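Local structure of putative iron-regulated protein A (Parabacteroides distasonis ATCC 8503, 4ECG) at residues 76-81 / 154-159; 280-285 / 348-353. The protein is of unproven function but binds calcium and, as an imelysin-like member of the M75 peptidase family, may be an iron-regulated metalloendopeptidase. All blocks are in the same frame, centred on the assembly; numbering follows the deposited sequence.

Contact 1 of 2, residues 76-81 / 154-159; sequences DACDAW and MLFLDG
The Phe156 ring carries Cys78 SG over one face and turns its edge toward the indole of Trp81. The sulfur stands 3.9 Å from the centroid of the Phe156 ring and 17° off its normal, a cysteine sulfur-aromatic contact displaced toward the rim. Cys78 CB adds to it, lying 3.5 Å from Phe156 CZ. Against Trp81 the pair is an offset edge-to-face one: the six-membered ring of Trp81 and the Phe156 ring have centroids 5.4 Å apart and planes at 66°. Phe156 CE2 leads, 3.7 Å from Trp81 CE3 and over one indole face near the rim. Trp81 CG lies anti to the backbone N (chi1 -180°), and its CB points toward the 154-159 segment. In the mostly helical imelysin domain, this buried contact joins helix 71-89 to the point where helix 147-155 ends and Phe156 starts the first strand of a small antiparallel hairpin with 160-161. Leu155, the last helical residue, supplies the rest: its CB touches Cys78 SG at 3.9 Å, and its CD1 and CD2 reach Trp81 CD1 and Ala77 CB, both looser. No hydrogen bond crosses between the segments, and the buried indole N-H of Trp81 is given to the carbonyl O of Phe148, whose ring also meets the indole edge-to-face. Cys78 SG also approaches the carbonyl O of Leu155 at 3.3 Å.

Contact 2 of 2, residues 280-285 / 348-353; sequences YSWNSL and FRNNLG
Trp282 overlaps the bent aliphatic chain of Arg349, its NE1 3.8 Å from Arg349 CD, while the indole and guanidinium planes stand 77° apart. The contact joins the loop leading into helix 284-300 to a short 3-10 turn, 348-350, between helices 324-343 and 355-377 of the imelysin domain. Arg349 CG sits between its backbone N and carbonyl carbon (chi1 63°), and further bends at chi2 and chi3 fold the chain beside the indole. Asp158 OD1 accepts a hydrogen bond from Trp282 NE1 and makes a salt bridge with Arg349 NE; Arg349 NH1 also bonds to the carbonyl O of Ala265. At the benzo end of the indole, Asn350 ND2 lies 4.0 Å from Trp282 CZ2. An alanine in place of Trp282 would probably open a gap beside the Arg349 chain and leave Asp158 without its indole donor. Leu285 and Phe348 cross at about a right angle, Leu285 CG 4.1 Å from Phe348 CB, and Leu352 CD2 covers the centre of one Phe348 face. Ser284 OG hydrogen-bonds to the carbonyl O of Glu277. One water links the Ser284 side chain to the Arg349 backbone: it donates to Ser284 OG at 2.8 Å and accepts from Arg349 N at 3.0 Å.

Contacts 1 and 2 follow one another along the chain, their centres about 15 Å apart, and meet through the hairpin turn and residues 280-282. Asp158 of contact 1, just past the strand that carries Phe156, reaches contact 2 with its OD1 2.9 Å from Arg349 NE, and Gly159 N probably hydrogen-bonds to Tyr280 O, also at 2.9 Å. Ser281 touches both aromatic rings of contact 1, with its OG 3.4 Å from Trp81 CZ3 and its CB 3.5 Å from Phe156 CG. Calcium lies near both contacts: a bound calcium ion is about 9 Å from the Trp81 side chain, and one is about 5 Å from that of Trp282.

Contact 1 of 2, residues 76-81 / 154-159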
loop_
_atom_site.group_PDB
_atom_site.type_symbol
_atom_site.label_atom_id
_atom_site.label_comp_id
_atom_site.label_asym_id
_atom_site.label_seq_id
_atom_site.Cartn_x
_atom_site.Cartn_y
_atom_site.Cartn_z
ATOM N N ASP A 76 0.408 17.363 -15.284
ATOM C CA ASP A 76 1.214 17.521 -14.027
ATOM C C ASP A 76 0.484 16.960 -12.784
ATOM O O ASP A 76 1.116 16.351 -11.904
ATOM C CB ASP A 76 1.603 18.978 -13.739
ATOM C CG ASP A 76 2.709 19.538 -14.683
ATOM O OD1 ASP A 76 3.293 18.775 -15.500
ATOM O OD2 ASP A 76 2.996 20.763 -14.576
ATOM N N ALA A 77 -0.830 17.153 -12.731
ATOM C CA ALA A 77 -1.634 16.604 -11.639
ATOM C C ALA A 77 -1.611 15.076 -11.686
ATOM O O ALA A 77 -1.425 14.404 -10.659
ATOM C CB ALA A 77 -3.048 17.121 -11.692
ATOM N N CYS A 78 -1.708 14.534 -12.893
ATOM C CA CYS A 78 -1.641 13.085 -13.097
ATOM C C CYS A 78 -0.309 12.494 -12.679
ATOM O O CYS A 78 -0.261 11.434 -12.045
ATOM C CB CYS A 78 -1.949 12.738 -14.563
ATOM S SG CYS A 78 -3.677 12.961 -15.098
ATOM N N ASP A 79 0.789 13.146 -13.052
ATOM C CA ASP A 79 2.129 12.720 -12.635
ATOM C C ASP A 79 2.207 12.749 -11.097
ATOM O O ASP A 79 2.694 11.798 -10.454
ATOM C CB ASP A 79 3.225 13.655 -13.189
ATOM C CG ASP A 79 3.443 13.537 -14.745
ATOM O OD1 ASP A 79 2.894 12.596 -15.351
ATOM O OD2 ASP A 79 4.198 14.390 -15.335
ATOM N N ALA A 80 1.756 13.849 -10.508
ATOM C CA ALA A 80 1.802 14.018 -9.055
ATOM C C ALA A 80 0.960 12.913 -8.333
ATOM O O ALA A 80 1.338 12.420 -7.288
ATOM C CB ALA A 80 1.383 15.445 -8.660
ATOM N N TRP A 81 -0.134 12.480 -8.932
ATOM C CA TRP A 81 -0.979 11.411 -8.367
ATOM C C TRP A 81 -0.188 10.137 -8.285
ATOM O O TRP A 81 -0.140 9.472 -7.216
ATOM C CB TRP A 81 -2.238 11.222 -9.238
ATOM C CG TRP A 81 -3.183 10.166 -8.761
ATOM C CD1 TRP A 81 -4.266 10.322 -7.908
ATOM C CD2 TRP A 81 -3.122 8.723 -9.027
ATOM N NE1 TRP A 81 -4.862 9.116 -7.661
ATOM C CE2 TRP A 81 -4.222 8.128 -8.305
ATOM C CE3 TRP A 81 -2.297 7.909 -9.774
ATOM C CZ2 TRP A 81 -4.468 6.773 -8.339
ATOM C CZ3 TRP A 81 -2.556 6.535 -9.812
ATOM C CH2 TRP A 81 -3.609 5.985 -9.103
HETATM N N MSE A 154 -11.354 10.480 -12.227
HETATM C CA MSE A 154 -11.585 11.807 -12.795
HETATM C C MSE A 154 -10.363 12.385 -13.522
HETATM O O MSE A 154 -10.534 13.268 -14.341
HETATM C CB MSE A 154 -12.013 12.780 -11.699
HETATM C CG MSE A 154 -13.294 12.400 -10.978
HETATM SE SE MSE A 154 -13.685 13.478 -9.380
HETATM C CE MSE A 154 -15.413 12.715 -9.068
ATOM N N LEU A 155 -9.150 11.925 -13.212
ATOM C CA LEU A 155 -7.939 12.481 -13.828
ATOM C C LEU A 155 -7.467 11.732 -15.101
ATOM O O LEU A 155 -6.767 12.291 -15.951
ATOM C CB LEU A 155 -6.803 12.471 -12.805
ATOM C CG LEU A 155 -6.905 13.471 -11.685
ATOM C CD1 LEU A 155 -5.801 13.174 -10.662
ATOM C CD2 LEU A 155 -6.828 14.910 -12.202
ATOM N N PHE A 156 -7.850 10.475 -15.189
ATOM C CA PHE A 156 -7.275 9.509 -16.098
ATOM C C PHE A 156 -8.357 8.802 -16.935
ATOM O O PHE A 156 -9.456 8.560 -16.468
ATOM C CB PHE A 156 -6.522 8.397 -15.314
ATOM C CG PHE A 156 -5.249 8.830 -14.670
ATOM C CD1 PHE A 156 -4.049 8.898 -15.415
ATOM C CD2 PHE A 156 -5.193 9.112 -13.325
ATOM C CE1 PHE A 156 -2.867 9.272 -14.819
ATOM C CE2 PHE A 156 -3.993 9.481 -12.721
ATOM C CZ PHE A 156 -2.846 9.580 -13.471
ATOM N N LEU A 157 -8.016 8.433 -18.158
ATOM C CA LEU A 157 -8.868 7.549 -18.946
ATOM C C LEU A 157 -7.994 6.506 -19.632
ATOM O O LEU A 157 -7.080 6.817 -20.431
ATOM C CB LEU A 157 -9.660 8.342 -19.971
ATOM C CG LEU A 157 -10.698 7.594 -20.806
ATOM C CD1 LEU A 157 -11.762 6.996 -19.878
ATOM C CD2 LEU A 157 -11.306 8.575 -21.825
ATOM N N ASP A 158 -8.285 5.257 -19.327
ATOM C CA ASP A 158 -7.493 4.134 -19.801
ATOM C C ASP A 158 -5.959 4.372 -19.973
ATOM O O ASP A 158 -5.392 4.142 -21.019
ATOM C CB ASP A 158 -8.137 3.520 -21.052
ATOM C CG ASP A 158 -8.415 2.017 -20.877
ATOM O OD1 ASP A 158 -7.908 1.344 -19.915
ATOM O OD2 ASP A 158 -9.189 1.515 -21.699
ATOM N N GLY A 159 -5.316 4.805 -18.902
ATOM C CA GLY A 159 -3.894 4.945 -18.862
ATOM C C GLY A 159 -3.326 6.336 -19.082
ATOM O O GLY A 159 -2.150 6.560 -18.846
#

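Contact 2 of 2, residues 280-285 / 348-353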
loop_
_atom_site.group_PDB
_atom_site.type_symbol
_atom_site.label_atom_id
_atom_site.label_comp_id
_atom_site.label_asym_id
_atom_site.label_seq_id
_atom_site.Cartn_x
_atom_site.Cartn_y
_atom_site.Cartn_z
ATOM N N TYR A 280 -7.800 2.493 -14.013
ATOM C CA TYR A 280 -8.083 3.776 -14.685
ATOM C C TYR A 280 -6.804 4.393 -15.249
ATOM O O TYR A 280 -6.784 4.899 -16.379
ATOM C CB TYR A 280 -8.793 4.782 -13.748
ATOM C CG TYR A 280 -10.085 4.281 -13.128
ATOM C CD1 TYR A 280 -10.990 3.478 -13.850
ATOM C CD2 TYR A 280 -10.423 4.615 -11.830
ATOM C CE1 TYR A 280 -12.185 3.046 -13.274
ATOM C CE2 TYR A 280 -11.588 4.156 -11.256
ATOM C CZ TYR A 280 -12.477 3.385 -11.965
ATOM O OH TYR A 280 -13.655 2.922 -11.347
ATOM N N SER A 281 -5.726 4.306 -14.471
ATOM C CA SER A 281 -4.486 4.956 -14.784
ATOM C C SER A 281 -3.404 3.976 -15.220
ATOM O O SER A 281 -2.284 4.418 -15.565
ATOM C CB SER A 281 -3.982 5.731 -13.558
ATOM O OG SER A 281 -3.682 4.859 -12.501
ATOM N N TRP A 282 -3.716 2.684 -15.210
ATOM C CA TRP A 282 -2.701 1.629 -15.478
ATOM C C TRP A 282 -1.556 1.724 -14.484
ATOM O O TRP A 282 -0.412 1.818 -14.870
ATOM C CB TRP A 282 -2.134 1.720 -16.911
ATOM C CG TRP A 282 -3.117 1.507 -18.048
ATOM C CD1 TRP A 282 -4.505 1.437 -17.980
ATOM C CD2 TRP A 282 -2.815 1.363 -19.499
ATOM N NE1 TRP A 282 -5.047 1.261 -19.224
ATOM C CE2 TRP A 282 -4.099 1.196 -20.166
ATOM C CE3 TRP A 282 -1.657 1.382 -20.264
ATOM C CZ2 TRP A 282 -4.201 1.038 -21.544
ATOM C CZ3 TRP A 282 -1.754 1.233 -21.654
ATOM C CH2 TRP A 282 -2.996 1.066 -22.283
ATOM N N ASN A 283 -1.857 1.752 -13.190
ATOM C CA ASN A 283 -0.826 1.853 -12.183
ATOM C C ASN A 283 -0.755 0.561 -11.410
ATOM O O ASN A 283 -0.096 0.504 -10.398
ATOM C CB ASN A 283 -1.076 3.056 -11.238
ATOM C CG ASN A 283 0.211 3.795 -10.809
ATOM O OD1 ASN A 283 0.848 4.542 -11.591
ATOM N ND2 ASN A 283 0.532 3.675 -9.526
ATOM N N SER A 284 -1.381 -0.489 -11.898
ATOM C CA SER A 284 -1.604 -1.654 -11.043
ATOM C C SER A 284 -0.306 -2.389 -10.729
ATOM O O SER A 284 0.025 -2.632 -9.540
ATOM C CB SER A 284 -2.611 -2.585 -11.686
ATOM O OG SER A 284 -3.631 -1.799 -12.298
ATOM N N LEU A 285 0.427 -2.726 -11.783
ATOM C CA LEU A 285 1.724 -3.408 -11.620
ATOM C C LEU A 285 2.730 -2.581 -10.839
ATOM O O LEU A 285 3.456 -3.141 -10.045
ATOM C CB LEU A 285 2.318 -3.852 -12.966
ATOM C CG LEU A 285 1.471 -4.911 -13.706
ATOM C CD1 LEU A 285 2.009 -5.154 -15.108
ATOM C CD2 LEU A 285 1.344 -6.201 -12.885
ATOM N N PHE A 348 -1.682 -4.469 -16.623
ATOM C CA PHE A 348 -2.370 -5.708 -16.094
ATOM C C PHE A 348 -3.783 -5.806 -16.602
ATOM O O PHE A 348 -4.257 -6.877 -16.925
ATOM C CB PHE A 348 -2.446 -5.620 -14.585
ATOM C CG PHE A 348 -2.891 -6.885 -13.873
ATOM C CD1 PHE A 348 -2.477 -8.149 -14.290
ATOM C CD2 PHE A 348 -3.656 -6.788 -12.726
ATOM C CE1 PHE A 348 -2.843 -9.269 -13.585
ATOM C CE2 PHE A 348 -4.033 -7.905 -12.009
ATOM C CZ PHE A 348 -3.623 -9.146 -12.438
ATOM N N ARG A 349 -4.482 -4.689 -16.676
ATOM C CA ARG A 349 -5.852 -4.765 -17.234
ATOM C C ARG A 349 -6.014 -5.311 -18.626
ATOM O O ARG A 349 -7.142 -5.651 -18.975
ATOM C CB ARG A 349 -6.631 -3.443 -17.095
ATOM C CG ARG A 349 -6.061 -2.260 -17.835
ATOM C CD ARG A 349 -6.460 -2.213 -19.266
ATOM N NE ARG A 349 -7.701 -1.526 -19.483
ATOM C CZ ARG A 349 -8.809 -2.074 -19.977
ATOM N NH1 ARG A 349 -8.901 -3.370 -20.237
ATOM N NH2 ARG A 349 -9.838 -1.286 -20.236
ATOM N N ASN A 350 -4.949 -5.352 -19.434
ATOM C CA ASN A 350 -5.012 -5.979 -20.756
ATOM C C ASN A 350 -4.310 -7.292 -20.836
ATOM O O ASN A 350 -4.178 -7.861 -21.900
ATOM C CB ASN A 350 -4.441 -5.032 -21.830
ATOM C CG ASN A 350 -5.379 -3.901 -22.158
ATOM O OD1 ASN A 350 -6.588 -4.041 -22.054
ATOM N ND2 ASN A 350 -4.834 -2.771 -22.532
ATOM N N ASN A 351 -3.844 -7.807 -19.717
ATOM C CA ASN A 351 -3.047 -9.019 -19.724
ATOM C C ASN A 351 -3.483 -9.971 -18.634
ATOM O O ASN A 351 -2.668 -10.730 -18.082
ATOM C CB ASN A 351 -1.561 -8.621 -19.534
ATOM C CG ASN A 351 -0.976 -7.931 -20.765
ATOM O OD1 ASN A 351 -0.582 -8.603 -21.714
ATOM N ND2 ASN A 351 -0.939 -6.584 -20.760
ATOM N N LEU A 352 -4.760 -9.924 -18.297
ATOM C CA LEU A 352 -5.291 -10.822 -17.273
ATOM C C LEU A 352 -5.225 -12.275 -17.746
ATOM O O LEU A 352 -5.202 -13.174 -16.938
ATOM C CB LEU A 352 -6.717 -10.444 -16.862
ATOM C CG LEU A 352 -6.819 -9.068 -16.203
ATOM C CD1 LEU A 352 -8.274 -8.638 -16.197
ATOM C CD2 LEU A 352 -6.183 -8.972 -14.808
ATOM N N GLY A 353 -5.097 -12.490 -19.046
ATOM C CA GLY A 353 -4.843 -13.823 -19.576
ATOM C C GLY A 353 -3.379 -14.181 -19.795
ATOM O O GLY A 353 -3.100 -15.109 -20.550
HETATM O O HOH W 1 -3.840 -2.271 -15.038
#